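Local coordinates for glycoside hydrolase family protein (Novosphingobium sp. PP1Y, PDB 6Q2F), which probably cleaves alpha-L-rhamnose from rhamnosylated glycosides, as an alpha-L-rhamnosidase of the glycoside hydrolases, at residues Lys579-Ala584 and Leu640-Ser645; Asp603-Ala608 and Ala630-Leu635. One frame throughout, in Å; residues are numbered along the deposited sequence.

Interaction 1: Lys579-Ala584 and Leu640-Ser645; sequences KVYGEA and LVAAES. With NA (sodium ion), chain B.
E583 and E644 reach towards each other from the two segments to share a sodium ion, each binding it through OE1, at 2.4 Å from E583 and 2.6 Å from E644. Their first torsions differ, E583 with CG anti to the carbonyl carbon (chi1 -65°) and E644 with CG anti to the backbone N (chi1 173°), and the extended chains that follow bring both OE1 atoms to the one metal. The chains cross at about a right angle, yet the two carboxylates finish only 9° from coplanar. In that near-common plane E583 OE2 lies 2.7 Å from E644 OE1, the metal-bound oxygen, and 3.4 Å from E644 CB. D503, S504 and E586 complete the sodium site.

The other meeting point is apolar: the methyl of A642 abuts the ring edge of Y581 in the ring plane, with CB 3.9 Å from CD2 and nearly as close to CE2. The phenol OH beyond is hydrogen-bonded to E127 and R674.

Strands 579-582 and 642-649 are not paired with each other. Strand 604-610 runs between them in the eight-stranded parallel (beta/alpha)8 barrel, so these side chains meet across its interior, where W58 of strand 56-62 touches both glutamates.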
loop_
_atom_site.group_PDB
_atom_site.type_symbol
_atom_site.label_atom_id
_atom_site.label_comp_id
_atom_site.label_asym_id
_atom_site.label_seq_id
_atom_site.Cartn_x
_atom_site.Cartn_y
_atom_site.Cartn_z
ATOM N N LYS A 579 -7.397 -5.207 18.861
ATOM C CA LYS A 579 -6.292 -5.439 17.938
ATOM C C LYS A 579 -6.261 -4.341 16.883
ATOM O O LYS A 579 -7.240 -3.630 16.665
ATOM C CB LYS A 579 -6.420 -6.805 17.263
ATOM C CG LYS A 579 -6.530 -7.970 18.204
ATOM C CD LYS A 579 -6.754 -9.277 17.440
ATOM C CE LYS A 579 -7.266 -10.390 18.358
ATOM N NZ LYS A 579 -8.732 -10.250 18.677
ATOM N N VAL A 580 -5.111 -4.206 16.228
ATOM C CA VAL A 580 -4.918 -3.199 15.181
ATOM C C VAL A 580 -4.588 -3.900 13.872
ATOM O O VAL A 580 -3.588 -4.629 13.791
ATOM C CB VAL A 580 -3.817 -2.201 15.545
ATOM C CG1 VAL A 580 -3.681 -1.126 14.459
ATOM C CG2 VAL A 580 -4.139 -1.590 16.858
ATOM N N TYR A 581 -5.444 -3.701 12.868
ATOM C CA TYR A 581 -5.093 -3.897 11.465
ATOM C C TYR A 581 -4.401 -2.632 10.968
ATOM O O TYR A 581 -4.961 -1.536 11.074
ATOM C CB TYR A 581 -6.335 -4.153 10.621
ATOM C CG TYR A 581 -6.973 -5.495 10.802
ATOM C CD1 TYR A 581 -7.833 -5.738 11.853
ATOM C CD2 TYR A 581 -6.746 -6.516 9.879
ATOM C CE1 TYR A 581 -8.417 -6.974 12.007
ATOM C CE2 TYR A 581 -7.338 -7.729 10.001
ATOM C CZ TYR A 581 -8.172 -7.968 11.059
ATOM O OH TYR A 581 -8.739 -9.203 11.179
ATOM N N GLY A 582 -3.205 -2.772 10.407
ATOM C CA GLY A 582 -2.432 -1.573 10.120
ATOM C C GLY A 582 -1.882 -1.530 8.708
ATOM O O GLY A 582 -0.963 -2.277 8.361
ATOM N N GLU A 583 -2.441 -0.641 7.893
ATOM C CA GLU A 583 -1.876 -0.361 6.588
ATOM C C GLU A 583 -0.821 0.718 6.752
ATOM O O GLU A 583 -0.644 1.284 7.829
ATOM C CB GLU A 583 -2.959 0.081 5.598
ATOM C CG GLU A 583 -3.972 -0.965 5.271
ATOM C CD GLU A 583 -4.877 -0.570 4.088
ATOM O OE1 GLU A 583 -4.781 0.576 3.596
ATOM O OE2 GLU A 583 -5.676 -1.421 3.663
ATOM N N ALA A 584 -0.126 1.025 5.668
ATOM C CA ALA A 584 0.900 2.051 5.712
ATOM C C ALA A 584 0.767 3.028 4.555
ATOM O O ALA A 584 -0.250 3.711 4.432
ATOM C CB ALA A 584 2.291 1.403 5.744
ATOM N N LEU A 640 -0.013 -13.052 10.970
ATOM C CA LEU A 640 -1.121 -12.689 10.130
ATOM C C LEU A 640 -0.733 -11.542 9.200
ATOM O O LEU A 640 -0.068 -10.637 9.582
ATOM C CB LEU A 640 -2.323 -12.336 10.984
ATOM C CG LEU A 640 -2.942 -13.444 11.807
ATOM C CD1 LEU A 640 -3.872 -12.937 12.857
ATOM C CD2 LEU A 640 -3.643 -14.458 10.954
ATOM N N VAL A 641 -1.159 -11.608 7.968
ATOM C CA VAL A 641 -0.882 -10.587 6.966
ATOM C C VAL A 641 -2.195 -10.303 6.263
ATOM O O VAL A 641 -2.702 -11.158 5.525
ATOM C CB VAL A 641 0.170 -11.032 5.940
ATOM C CG1 VAL A 641 0.412 -9.926 4.928
ATOM C CG2 VAL A 641 1.468 -11.456 6.612
ATOM N N ALA A 642 -2.732 -9.111 6.461
ATOM C CA ALA A 642 -4.005 -8.789 5.844
ATOM C C ALA A 642 -3.780 -7.992 4.570
ATOM O O ALA A 642 -2.743 -7.350 4.377
ATOM C CB ALA A 642 -4.905 -7.999 6.802
ATOM N N ALA A 643 -4.771 -8.039 3.693
ATOM C CA ALA A 643 -4.768 -7.151 2.547
ATOM C C ALA A 643 -6.184 -6.732 2.197
ATOM O O ALA A 643 -7.107 -7.547 2.168
ATOM C CB ALA A 643 -4.091 -7.798 1.340
ATOM N N GLU A 644 -6.330 -5.437 1.971
ATOM C CA GLU A 644 -7.474 -4.846 1.298
ATOM C C GLU A 644 -7.532 -5.405 -0.123
ATOM O O GLU A 644 -6.743 -5.012 -0.985
ATOM C CB GLU A 644 -7.333 -3.320 1.358
ATOM C CG GLU A 644 -8.312 -2.517 0.581
ATOM C CD GLU A 644 -7.899 -1.053 0.589
ATOM O OE1 GLU A 644 -7.115 -0.683 1.489
ATOM O OE2 GLU A 644 -8.309 -0.313 -0.322
ATOM N N SER A 645 -8.450 -6.335 -0.372
ATOM C CA SER A 645 -8.329 -7.279 -1.484
ATOM C C SER A 645 -9.337 -6.980 -2.585
ATOM O O SER A 645 -10.546 -6.978 -2.345
ATOM C CB SER A 645 -8.502 -8.729 -1.007
ATOM O OG SER A 645 -7.557 -9.085 -0.028
HETATM NA NA NA B . -5.874 1.570 1.654
#

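Interaction 2: Asp603-Ala608 and Ala630-Leu635; sequences DIPMAA and ASVAHL
P605 packs its ring against V632 and A633 on the flank of helix 620-636. The side-chain contacts across the interface are all between carbons. P605 CG is the leading atom, 3.5 Å from V632 CG1, while CB of the same ring stands further back at 4.1 Å from that methyl. The ring and the valine branch meet at a slant. V632 has CG1 anti to its backbone N (chi1 171°), which carries that methyl to the ring. A633 adds a second, looser touch: its CB is 4.2 Å from P605 CG, and its backbone N is 4.0 Å from the same ring carbon. The contact joins the first strand and the helix of the beta-alpha-beta unit made by strand 604-610, helix 620-636 and strand 642-649, with the outward-facing P605 packing the barrel against its helix layer. A607, the next residue on this side of the strand, meets earlier residues of the helix, D625, M626 and A629.

Hydrogen bonds run within or beyond the two segments rather than between them. In the helix, H634 N bonds A630 O at 3.0 Å and L635 N bonds S631 O at 2.9 Å. Beyond it, H634 ND1 is hydrogen-bonded to D763 and S631 OG to Y764 N. Further along the strand, A608 N makes a weak hydrogen bond to D625 OD2 of the same helix.

Chemically, this is a small buried hydrocarbon interface in which the short, rigid proline ring presents CG and CB to the helix. At this patch no polar bond crosses, and nothing directional fixes the rotation of the helix against the strand; shape fit and burial of carbon probably do.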
loop_
_atom_site.group_PDB
_atom_site.type_symbol
_atom_site.label_atom_id
_atom_site.label_comp_id
_atom_site.label_asym_id
_atom_site.label_seq_id
_atom_site.Cartn_x
_atom_site.Cartn_y
_atom_site.Cartn_z
ATOM N N ASP A 603 -1.085 -5.446 15.239
ATOM C CA ASP A 603 -1.312 -6.880 15.389
ATOM C C ASP A 603 -1.384 -7.572 14.042
ATOM O O ASP A 603 -0.977 -8.730 13.906
ATOM C CB ASP A 603 -2.604 -7.122 16.158
ATOM C CG ASP A 603 -2.547 -6.548 17.542
ATOM O OD1 ASP A 603 -2.860 -5.350 17.684
ATOM O OD2 ASP A 603 -2.170 -7.298 18.463
ATOM N N ILE A 604 -1.936 -6.882 13.046
ATOM C CA ILE A 604 -2.082 -7.464 11.720
ATOM C C ILE A 604 -1.589 -6.461 10.684
ATOM O O ILE A 604 -2.328 -5.542 10.294
ATOM C CB ILE A 604 -3.528 -7.903 11.476
ATOM C CG1 ILE A 604 -3.956 -8.866 12.584
ATOM C CG2 ILE A 604 -3.636 -8.601 10.152
ATOM C CD1 ILE A 604 -5.422 -9.056 12.706
ATOM N N PRO A 605 -0.339 -6.580 10.244
ATOM C CA PRO A 605 0.138 -5.744 9.141
ATOM C C PRO A 605 -0.726 -5.971 7.916
ATOM O O PRO A 605 -1.150 -7.092 7.639
ATOM C CB PRO A 605 1.576 -6.228 8.925
ATOM C CG PRO A 605 1.965 -6.827 10.255
ATOM C CD PRO A 605 0.706 -7.489 10.735
HETATM N N MSE A 606 -1.016 -4.896 7.209
HETATM C CA MSE A 606 -2.006 -4.918 6.173
HETATM C C MSE A 606 -1.548 -4.132 4.951
HETATM O O MSE A 606 -0.883 -3.100 5.058
HETATM C CB MSE A 606 -3.345 -4.340 6.698
HETATM C CG MSE A 606 -4.489 -4.558 5.736
HETATM SE SE MSE A 606 -6.135 -4.141 6.654
HETATM C CE MSE A 606 -7.418 -4.426 5.195
ATOM N N ALA A 607 -1.904 -4.656 3.785
ATOM C CA ALA A 607 -1.570 -4.042 2.509
ATOM C C ALA A 607 -2.839 -4.047 1.658
ATOM O O ALA A 607 -3.954 -4.193 2.169
ATOM C CB ALA A 607 -0.397 -4.795 1.873
ATOM N N ALA A 608 -2.679 -3.874 0.347
ATOM C CA ALA A 608 -3.805 -3.799 -0.577
ATOM C C ALA A 608 -3.413 -4.435 -1.910
ATOM O O ALA A 608 -2.231 -4.506 -2.265
ATOM C CB ALA A 608 -4.267 -2.340 -0.815
ATOM N N ALA A 630 4.046 -8.440 4.555
ATOM C CA ALA A 630 4.361 -9.824 4.884
ATOM C C ALA A 630 5.683 -9.902 5.636
ATOM O O ALA A 630 5.806 -10.656 6.608
ATOM C CB ALA A 630 4.415 -10.685 3.619
ATOM N N SER A 631 6.677 -9.113 5.215
ATOM C CA SER A 631 7.963 -9.117 5.906
ATOM C C SER A 631 7.802 -8.700 7.361
ATOM O O SER A 631 8.419 -9.285 8.254
ATOM C CB SER A 631 8.947 -8.200 5.182
ATOM O OG SER A 631 9.048 -8.559 3.809
ATOM N N VAL A 632 6.964 -7.693 7.624
ATOM C CA VAL A 632 6.730 -7.270 9.008
ATOM C C VAL A 632 6.225 -8.446 9.828
ATOM O O VAL A 632 6.786 -8.787 10.881
ATOM C CB VAL A 632 5.745 -6.083 9.065
ATOM C CG1 VAL A 632 5.340 -5.811 10.526
ATOM C CG2 VAL A 632 6.388 -4.829 8.492
ATOM N N ALA A 633 5.170 -9.105 9.338
ATOM C CA ALA A 633 4.560 -10.196 10.089
ATOM C C ALA A 633 5.541 -11.342 10.323
ATOM O O ALA A 633 5.466 -12.021 11.347
ATOM C CB ALA A 633 3.318 -10.700 9.363
ATOM N N HIS A 634 6.439 -11.596 9.369
ATOM C CA HIS A 634 7.423 -12.659 9.555
ATOM C C HIS A 634 8.458 -12.256 10.601
ATOM O O HIS A 634 8.782 -13.036 11.504
ATOM C CB HIS A 634 8.118 -12.994 8.225
ATOM C CG HIS A 634 7.186 -13.393 7.124
ATOM N ND1 HIS A 634 7.570 -13.385 5.798
ATOM C CD2 HIS A 634 5.896 -13.809 7.138
ATOM C CE1 HIS A 634 6.557 -13.772 5.042
ATOM N NE2 HIS A 634 5.532 -14.046 5.832
ATOM N N LEU A 635 8.978 -11.037 10.494
ATOM C CA LEU A 635 10.041 -10.596 11.386
ATOM C C LEU A 635 9.524 -10.297 12.789
ATOM O O LEU A 635 10.117 -10.758 13.769
ATOM C CB LEU A 635 10.742 -9.380 10.783
ATOM C CG LEU A 635 11.667 -9.881 9.677
ATOM C CD1 LEU A 635 11.737 -8.882 8.572
ATOM C CD2 LEU A 635 13.066 -10.131 10.249
#

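Both interactions belong to one (beta/alpha)8 barrel, the core of the alpha-L-rhamnosidase fold, with centres about 7 Å apart. Along the chain the order is 579-584, 603-608, 630-635, 640-645, so both segments of interaction 2 fall between those of interaction 1. Strand 604-610, which carries the first segment of interaction 2, lies between the two strands of interaction 1 and is paired with both: its I604 packs on Y581 inside the barrel, while probable backbone hydrogen bonds join P605 O to A642 N (2.8 Å) and A607 O to E644 N (2.7 Å). Interaction 1 thus faces the metal-bearing interior and interaction 2 the surrounding helix layer; the side chain of P605 is about 13 Å from the sodium ion.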